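Local coordinates for exopolygalacturonate lyase (Vibrio vulnificus, PDB 5A29), which probably cleaves pectate by beta-elimination as a metal-binding family 2 polysaccharide lyase, and holds a manganese ion in the crystal, at residues L526-D529 against A530-G534. Residues are numbered along the deposited sequence; the frame is centred on the assembly and turned at random.
Sequences LTLD and ATLKG
Asp529 and Lys533, four residues apart at the C-terminal end of helix 521-532, with Lys533 just beyond it, form a salt bridge in which NZ of Lys533 lies 2.8 Å from OD2 of Asp529. The ammonium arrives on the syn side of that oxygen, 20° out of the carboxylate plane. Asp529 sets CG anti to its own backbone N (chi1 -164°), while the lysine, CG beside its backbone N and extended beyond, runs past Asp529 O and brings CD and CE alongside OD2 before NZ closes on it. Tyr25 OH bonds the other carboxylate oxygen, OD1; with one partner on each oxygen, rotation of the buried carboxylate is probably limited, while Val100 O of helix 88-101 accepts from NZ and helps fix the ammonium.

On another side of the helix, Thr531 places OG1 beside its backbone N (chi1 -61°) and returns it to Thr527 O at 2.9 Å. The amide of Thr531 binds the same carbonyl from the opposite face of its plane, giving that oxygen two donors, and OG1 is also hydrogen-bonded to Thr536 OG1. Leu528 and Leu532 meet more loosely, CD1 to CG at 4.3 Å, and both rest on Arg32 of helix 27-46.

Lys533 leaves helical geometry, and Gly534, at positive phi, is the C-prime residue: its N bonds Thr531 O and Lys535 N reaches Ala530 O, the Schellman motif that terminates this alpha-helix.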
ATOM      1  N   LEU A 526       1.584  18.392  -5.246  1.00 14.17           N
ATOM      2  CA  LEU A 526       2.925  18.961  -5.076  1.00 17.26           C
ATOM      3  C   LEU A 526       3.944  18.323  -5.978  1.00 17.88           C
ATOM      4  O   LEU A 526       4.962  18.968  -6.382  1.00 18.89           O
ATOM      5  CB  LEU A 526       3.352  18.844  -3.637  1.00 15.67           C
ATOM      6  CG  LEU A 526       2.439  19.637  -2.715  1.00 17.88           C
ATOM      7  CD1 LEU A 526       2.946  19.421  -1.295  1.00 18.07           C
ATOM      8  CD2 LEU A 526       2.447  21.156  -3.061  1.00 23.48           C
ATOM      9  N   THR A 527       3.691  17.076  -6.374  1.00 17.89           N
ATOM     10  CA  THR A 527       4.682  16.409  -7.300  1.00 16.13           C
ATOM     11  C   THR A 527       4.528  17.112  -8.675  1.00 17.73           C
ATOM     12  O   THR A 527       5.504  17.335  -9.434  1.00 17.53           O
ATOM     13  CB  THR A 527       4.396  14.874  -7.374  1.00 15.64           C
ATOM     14  OG1 THR A 527       4.529  14.308  -6.037  1.00 15.71           O
ATOM     15  CG2 THR A 527       5.467  14.136  -8.281  1.00 19.15           C
ATOM     16  N   LEU A 528       3.279  17.425  -9.064  1.00 15.72           N
ATOM     17  CA  LEU A 528       3.116  18.160 -10.291  1.00 15.67           C
ATOM     18  C   LEU A 528       3.787  19.545 -10.188  1.00 18.09           C
ATOM     19  O   LEU A 528       4.476  19.989 -11.162  1.00 17.91           O
ATOM     20  CB  LEU A 528       1.650  18.319 -10.645  1.00 16.24           C
ATOM     21  CG  LEU A 528       1.321  19.255 -11.803  1.00 17.65           C
ATOM     22  CD1 LEU A 528       2.033  18.826 -13.087  1.00 19.07           C
ATOM     23  CD2 LEU A 528      -0.184  19.375 -12.098  1.00 17.52           C
ATOM     24  N   ASP A 529       3.591  20.204  -9.045  1.00 18.08           N
ATOM     25  CA  ASP A 529       4.203  21.551  -8.902  1.00 19.07           C
ATOM     26  C   ASP A 529       5.731  21.415  -8.979  1.00 20.92           C
ATOM     27  O   ASP A 529       6.416  22.273  -9.574  1.00 21.69           O
ATOM     28  CB  ASP A 529       3.909  22.101  -7.531  1.00 18.90           C
ATOM     29  CG  ASP A 529       4.157  23.587  -7.480  1.00 24.61           C
ATOM     30  OD1 ASP A 529       3.528  24.334  -8.295  1.00 26.46           O
ATOM     31  OD2 ASP A 529       4.944  23.972  -6.595  1.00 26.54           O
ATOM     32  N   ALA A 530       6.288  20.392  -8.314  1.00 17.82           N
ATOM     33  CA  ALA A 530       7.736  20.146  -8.439  1.00 18.75           C
ATOM     34  C   ALA A 530       8.159  19.966  -9.895  1.00 19.22           C
ATOM     35  O   ALA A 530       9.221  20.477 -10.298  1.00 24.40           O
ATOM     36  CB  ALA A 530       8.136  18.940  -7.567  1.00 18.77           C
ATOM     37  N   THR A 531       7.362  19.273 -10.708  1.00 17.99           N
ATOM     38  CA  THR A 531       7.713  18.954 -12.070  1.00 19.34           C
ATOM     39  C   THR A 531       7.688  20.283 -12.852  1.00 26.89           C
ATOM     40  O   THR A 531       8.516  20.510 -13.719  1.00 22.88           O
ATOM     41  CB  THR A 531       6.712  17.939 -12.726  1.00 21.45           C
ATOM     42  OG1 THR A 531       6.720  16.699 -11.992  1.00 21.89           O
ATOM     43  CG2 THR A 531       7.078  17.600 -14.112  1.00 26.28           C
ATOM     44  N   LEU A 532       6.690  21.129 -12.603  1.00 19.50           N
ATOM     45  CA  LEU A 532       6.676  22.467 -13.264  1.00 21.42           C
ATOM     46  C   LEU A 532       7.903  23.315 -12.904  1.00 23.74           C
ATOM     47  O   LEU A 532       8.295  24.185 -13.703  1.00 27.24           O
ATOM     48  CB  LEU A 532       5.369  23.243 -12.897  1.00 20.37           C
ATOM     49  CG  LEU A 532       4.067  22.556 -13.322  1.00 20.60           C
ATOM     50  CD1 LEU A 532       2.764  23.357 -12.882  1.00 22.17           C
ATOM     51  CD2 LEU A 532       4.004  22.325 -14.812  1.00 23.87           C
ATOM     52  N   LYS A 533       8.502  23.094 -11.730  1.00 22.10           N
ATOM     53  CA  LYS A 533       9.634  23.856 -11.259  1.00 25.98           C
ATOM     54  C   LYS A 533      10.945  23.061 -11.503  1.00 31.83           C
ATOM     55  O   LYS A 533      11.979  23.419 -10.995  1.00 31.02           O
ATOM     56  CB  LYS A 533       9.480  24.214  -9.792  1.00 25.73           C
ATOM     57  CG  LYS A 533       8.289  25.150  -9.564  1.00 23.64           C
ATOM     58  CD  LYS A 533       7.940  25.201  -8.073  1.00 24.46           C
ATOM     59  CE  LYS A 533       6.964  26.368  -7.943  1.00 23.17           C
ATOM     60  NZ  LYS A 533       6.391  26.320  -6.576  1.00 25.14           N
ATOM     61  N   GLY A 534      10.889  22.018 -12.323  1.00 34.91           N
ATOM     62  CA  GLY A 534      12.068  21.148 -12.602  1.00 34.26           C
ATOM     63  C   GLY A 534      12.682  20.452 -11.401  1.00 37.00           C
ATOM     64  O   GLY A 534      13.874  20.212 -11.402  1.00 41.37           O
TER